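Local coordinates for tumor necrosis factor receptor superfamily member 11B (Homo sapiens, PDB 3URF), which acts as a secreted decoy receptor for the cytokine RANKL, neutralizing its action in osteoclastogenesis and so restraining the activation of bone-resorbing osteoclasts, at residues C66-Q70 against L92-C97; K141-C145 against H160-C164. All blocks are in the same frame, centred on the assembly; numbering follows the deposited sequence.

How the contacts relate
The two contacts follow one another along an elongated receptor built from TNFR cysteine-rich repeats. Contact 1 joins the second repeat to the third, near the middle of the chain, and is where another protein, probably the cytokine, reaches in: two of its chains approach Glu95 and Phe96. Contact 2 lies wholly within the fourth repeat and is touched by no other protein chain of the assembly; the side chain of His160 is about 4 Å from an N-acetylglucosamine (NAG) of the protein's own glycan. The centres are 41 Å apart and the nearest atoms about 29 Å, so the two do not touch. Contact 1 holds cysteines paired outside its segments, whereas contact 2 contains a complete disulfide.

Contact 1 (C66-Q70 against L92-C97); sequences CKELQ and LEIEFC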
loop_
_atom_site.group_PDB
_atom_site.type_symbol
_atom_site.label_atom_id
_atom_site.label_comp_id
_atom_site.label_asym_id
_atom_site.label_seq_id
_atom_site.Cartn_x
_atom_site.Cartn_y
_atom_site.Cartn_z
ATOM N N CYS B 66 19.204 -9.885 10.530
ATOM C CA CYS B 66 18.803 -9.667 11.924
ATOM C C CYS B 66 18.236 -8.280 12.142
ATOM O O CYS B 66 18.641 -7.321 11.495
ATOM C CB CYS B 66 19.975 -9.878 12.886
ATOM S SG CYS B 66 20.449 -11.601 13.095
ATOM N N LYS B 67 17.305 -8.183 13.079
ATOM C CA LYS B 67 16.669 -6.919 13.392
ATOM C C LYS B 67 17.519 -6.136 14.390
ATOM O O LYS B 67 18.534 -6.637 14.881
ATOM C CB LYS B 67 15.261 -7.176 13.928
ATOM C CG LYS B 67 14.523 -8.259 13.139
ATOM C CD LYS B 67 13.018 -8.151 13.275
ATOM C CE LYS B 67 12.288 -9.333 12.628
ATOM N NZ LYS B 67 12.308 -9.364 11.129
ATOM N N GLU B 68 17.099 -4.909 14.683
ATOM C CA GLU B 68 17.877 -4.000 15.517
ATOM C C GLU B 68 18.270 -4.565 16.873
ATOM O O GLU B 68 19.454 -4.614 17.213
ATOM C CB GLU B 68 17.142 -2.680 15.701
ATOM C CG GLU B 68 17.600 -1.622 14.717
ATOM C CD GLU B 68 19.096 -1.333 14.827
ATOM O OE1 GLU B 68 19.800 -1.406 13.791
ATOM O OE2 GLU B 68 19.566 -1.030 15.948
ATOM N N LEU B 69 17.279 -4.977 17.651
ATOM C CA LEU B 69 17.543 -5.532 18.973
ATOM C C LEU B 69 17.780 -7.034 18.944
ATOM O O LEU B 69 17.529 -7.739 19.931
ATOM C CB LEU B 69 16.422 -5.176 19.944
ATOM C CG LEU B 69 16.299 -3.656 20.035
ATOM C CD1 LEU B 69 15.525 -3.240 21.260
ATOM C CD2 LEU B 69 17.688 -3.056 20.050
ATOM N N GLN B 70 18.278 -7.512 17.809
ATOM C CA GLN B 70 18.637 -8.906 17.672
ATOM C C GLN B 70 20.118 -9.071 17.493
ATOM O O GLN B 70 20.799 -8.166 17.016
ATOM C CB GLN B 70 17.959 -9.501 16.466
ATOM C CG GLN B 70 16.574 -9.962 16.735
ATOM C CD GLN B 70 16.054 -10.766 15.590
ATOM O OE1 GLN B 70 16.472 -10.575 14.436
ATOM N NE2 GLN B 70 15.150 -11.691 15.889
ATOM N N LEU B 92 10.625 -11.921 20.255
ATOM C CA LEU B 92 10.217 -11.454 18.946
ATOM C C LEU B 92 8.708 -11.419 18.853
ATOM O O LEU B 92 8.054 -12.454 18.913
ATOM C CB LEU B 92 10.789 -12.333 17.842
ATOM C CG LEU B 92 10.459 -11.878 16.423
ATOM C CD1 LEU B 92 10.687 -10.384 16.273
ATOM C CD2 LEU B 92 11.283 -12.666 15.396
ATOM N N GLU B 93 8.168 -10.212 18.721
ATOM C CA GLU B 93 6.751 -10.010 18.474
ATOM C C GLU B 93 6.538 -9.442 17.078
ATOM O O GLU B 93 6.665 -8.242 16.859
ATOM C CB GLU B 93 6.167 -9.046 19.485
ATOM C CG GLU B 93 4.756 -8.638 19.162
ATOM C CD GLU B 93 3.742 -9.454 19.921
ATOM O OE1 GLU B 93 3.476 -10.594 19.504
ATOM O OE2 GLU B 93 3.225 -8.962 20.948
ATOM N N ILE B 94 6.209 -10.321 16.140
ATOM C CA ILE B 94 5.925 -9.917 14.776
ATOM C C ILE B 94 7.170 -9.291 14.162
ATOM O O ILE B 94 8.101 -10.006 13.800
ATOM C CB ILE B 94 4.683 -9.012 14.700
ATOM C CG1 ILE B 94 3.477 -9.731 15.315
ATOM C CG2 ILE B 94 4.362 -8.655 13.268
ATOM C CD1 ILE B 94 2.326 -8.813 15.645
ATOM N N GLU B 95 7.232 -7.973 14.062
ATOM C CA GLU B 95 8.410 -7.397 13.441
ATOM C C GLU B 95 9.511 -6.891 14.394
ATOM O O GLU B 95 10.598 -6.514 13.950
ATOM C CB GLU B 95 8.003 -6.348 12.404
ATOM C CG GLU B 95 7.481 -6.953 11.084
ATOM C CD GLU B 95 8.543 -7.754 10.307
ATOM O OE1 GLU B 95 9.594 -7.177 9.965
ATOM O OE2 GLU B 95 8.334 -8.958 10.027
ATOM N N PHE B 96 9.258 -6.927 15.699
ATOM C CA PHE B 96 10.160 -6.259 16.646
ATOM C C PHE B 96 10.482 -7.024 17.936
ATOM O O PHE B 96 9.681 -7.814 18.423
ATOM C CB PHE B 96 9.584 -4.887 17.019
ATOM C CG PHE B 96 9.502 -3.931 15.870
ATOM C CD1 PHE B 96 10.647 -3.288 15.400
ATOM C CD2 PHE B 96 8.282 -3.663 15.244
ATOM C CE1 PHE B 96 10.577 -2.382 14.331
ATOM C CE2 PHE B 96 8.216 -2.761 14.169
ATOM C CZ PHE B 96 9.369 -2.122 13.718
ATOM N N CYS B 97 11.641 -6.734 18.515
ATOM C CA CYS B 97 12.030 -7.335 19.792
ATOM C C CYS B 97 11.558 -6.513 20.981
ATOM O O CYS B 97 12.092 -5.439 21.265
ATOM C CB CYS B 97 13.542 -7.513 19.852
ATOM S SG CYS B 97 14.135 -8.758 18.674
HETATM O O HOH W 1 14.070 -5.225 16.947
#
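The flat amide of Gln70 has Leu92 and Cys97 on the same side of its plane: Leu92 CD2 comes to NE2 at 4.0 Å, and Cys97 SG lies against CG. This is a junction of cysteine-rich repeats, a type I turn from Lys67 to Gln70 set against the type II' turn from Glu93 to Phe96 joining strands 90-93 and 96-99. On the amide's other branch, OE1 takes the backbone N of Lys67 at 2.9 Å, almost straight (177°), the donor tilted 25° from the carbonyl plane. Cutting Gln70 back to an alanine would probably leave Lys67 N without that acceptor and open a gap beside Cys97 SG and Leu92 CD2. Lys67 reaches across with CD and CE beside the carbonyl O of Glu95, then bends at its last torsion (chi4 -71°), bringing NZ to a long salt bridge, 3.7 Å from Glu95 OE1. Glu95 has stronger partners in another protein: an aromatic side chain hydrogen-bonds OE2, and basic side chains of two chains meet OE1, consistent with cytokine docking. Leu69 CB packs on Cys97 CB at 3.7 Å. Beside that pair one water accepts from Leu69 N and Cys97 N, each at 3.3 Å.

Contact 2 (K141-C145 against H160-C164); sequences KHTNC and HDNIC
Lys141-Cys145 and His160-Cys164 run side by side in the same direction, 23° apart, neither being regular helix or strand; the CA atoms of His142 and Asp161 are 5.1 Å apart, those of Cys145 and Cys164 5.5 Å. An inverse gamma turn centred on Asn144 brings Cys145 N back to Thr143 O at 2.9 Å. That carbonyl has a second donor, Asn162 ND2 at 3.3 Å, which sits above the carbonyl plane on the opposite face from Cys145 N, so two bonds grip one oxygen. Asp161 ties the other backbone: with CG anti to its own N (chi1 -173°), the carboxylate crosses to Thr143, and OD1 takes Thr143 N at 2.8 Å through its syn lone pair. The same OD1 also receives a weak bond from Asn162 N. Where Asn162 ND2 meets His142 CB, the ring and amide planes are 32° apart, with Asn162 OD1 over one ring face, offset toward the rim at 3.7 Å from His142 CG. The His160 ring turns to its own segment, where ND1 donates almost straight to Asp161 O, which lies in the ring plane. The Cys145-Cys164 disulfide, SG to SG 2.0 Å, closes the far end, although Cys145 SG is modelled too close to Cys164 CB, so the finer geometry of the bridge is doubtful. The arrangement is the disulfide-tied irregular backbone of a TNFR cysteine-rich repeat, here the fourth. No helix is nearby; Lys141 rests on Phe128 and Asp161 on Phe129 of strand 128-129, while Ile163 and Cys164 pack on the loop residues Gln154 and Leu152.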
loop_
_atom_site.group_PDB
_atom_site.type_symbol
_atom_site.label_atom_id
_atom_site.label_comp_id
_atom_site.label_asym_id
_atom_site.label_seq_id
_atom_site.Cartn_x
_atom_site.Cartn_y
_atom_site.Cartn_z
ATOM N N LYS B 141 5.627 -19.891 47.619
ATOM C CA LYS B 141 4.558 -20.214 48.556
ATOM C C LYS B 141 4.808 -19.653 49.956
ATOM O O LYS B 141 5.955 -19.485 50.370
ATOM C CB LYS B 141 4.294 -21.718 48.588
ATOM C CG LYS B 141 4.843 -22.437 49.784
ATOM C CD LYS B 141 4.335 -23.871 49.806
ATOM C CE LYS B 141 2.811 -23.931 49.782
ATOM N NZ LYS B 141 2.298 -25.333 49.846
ATOM N N HIS B 142 3.730 -19.341 50.671
ATOM C CA HIS B 142 3.855 -18.779 52.010
ATOM C C HIS B 142 4.833 -19.631 52.787
ATOM O O HIS B 142 4.690 -20.849 52.849
ATOM C CB HIS B 142 2.503 -18.754 52.732
ATOM C CG HIS B 142 1.522 -17.785 52.155
ATOM N ND1 HIS B 142 1.898 -16.570 51.622
ATOM C CD2 HIS B 142 0.176 -17.852 52.024
ATOM C CE1 HIS B 142 0.826 -15.934 51.183
ATOM N NE2 HIS B 142 -0.231 -16.691 51.414
ATOM N N THR B 143 5.844 -19.005 53.368
ATOM C CA THR B 143 6.735 -19.753 54.234
ATOM C C THR B 143 5.946 -20.274 55.452
ATOM O O THR B 143 5.251 -19.512 56.134
ATOM C CB THR B 143 7.947 -18.905 54.661
ATOM O OG1 THR B 143 8.542 -19.476 55.835
ATOM C CG2 THR B 143 7.518 -17.497 54.966
ATOM N N ASN B 144 6.022 -21.577 55.707
ATOM C CA ASN B 144 5.297 -22.135 56.843
ATOM C C ASN B 144 6.031 -21.930 58.163
ATOM O O ASN B 144 6.737 -22.819 58.643
ATOM C CB ASN B 144 4.950 -23.611 56.642
ATOM C CG ASN B 144 4.124 -24.173 57.794
ATOM O OD1 ASN B 144 4.509 -25.153 58.432
ATOM N ND2 ASN B 144 2.990 -23.534 58.076
ATOM N N CYS B 145 5.867 -20.742 58.736
ATOM C CA CYS B 145 6.424 -20.440 60.040
ATOM C C CYS B 145 5.911 -21.501 60.973
ATOM O O CYS B 145 6.687 -22.152 61.692
ATOM C CB CYS B 145 5.926 -19.082 60.513
ATOM S SG CYS B 145 6.575 -17.689 59.571
ATOM N N HIS B 160 1.812 -10.820 49.839
ATOM C CA HIS B 160 2.639 -10.788 51.036
ATOM C C HIS B 160 2.769 -12.154 51.704
ATOM O O HIS B 160 1.804 -12.906 51.828
ATOM C CB HIS B 160 2.074 -9.771 52.025
ATOM C CG HIS B 160 3.120 -9.069 52.832
ATOM N ND1 HIS B 160 3.812 -9.685 53.853
ATOM C CD2 HIS B 160 3.586 -7.800 52.774
ATOM C CE1 HIS B 160 4.662 -8.827 54.387
ATOM N NE2 HIS B 160 4.545 -7.676 53.751
ATOM N N ASP B 161 3.983 -12.464 52.133
ATOM C CA ASP B 161 4.293 -13.741 52.756
ATOM C C ASP B 161 3.753 -13.756 54.183
ATOM O O ASP B 161 3.260 -12.743 54.677
ATOM C CB ASP B 161 5.810 -13.914 52.760
ATOM C CG ASP B 161 6.252 -15.277 53.230
ATOM O OD1 ASP B 161 5.427 -16.217 53.248
ATOM O OD2 ASP B 161 7.448 -15.399 53.566
ATOM N N ASN B 162 3.830 -14.900 54.846
ATOM C CA ASN B 162 3.533 -14.921 56.265
ATOM C C ASN B 162 4.685 -14.233 57.001
ATOM O O ASN B 162 5.853 -14.596 56.826
ATOM C CB ASN B 162 3.338 -16.356 56.789
ATOM C CG ASN B 162 2.164 -17.079 56.130
ATOM O OD1 ASN B 162 1.258 -16.455 55.572
ATOM N ND2 ASN B 162 2.178 -18.407 56.200
ATOM N N ILE B 163 4.360 -13.220 57.798
ATOM C CA ILE B 163 5.344 -12.615 58.686
ATOM C C ILE B 163 5.325 -13.416 59.986
ATOM O O ILE B 163 4.318 -13.438 60.695
ATOM C CB ILE B 163 5.022 -11.134 58.968
ATOM C CG1 ILE B 163 4.584 -10.436 57.678
ATOM C CG2 ILE B 163 6.218 -10.436 59.612
ATOM C CD1 ILE B 163 4.335 -8.948 57.829
ATOM N N CYS B 164 6.429 -14.088 60.294
ATOM C CA CYS B 164 6.409 -15.093 61.349
ATOM C C CYS B 164 7.529 -14.967 62.387
ATOM O O CYS B 164 8.553 -15.654 62.306
ATOM C CB CYS B 164 6.384 -16.502 60.735
ATOM S SG CYS B 164 4.737 -17.034 60.135
#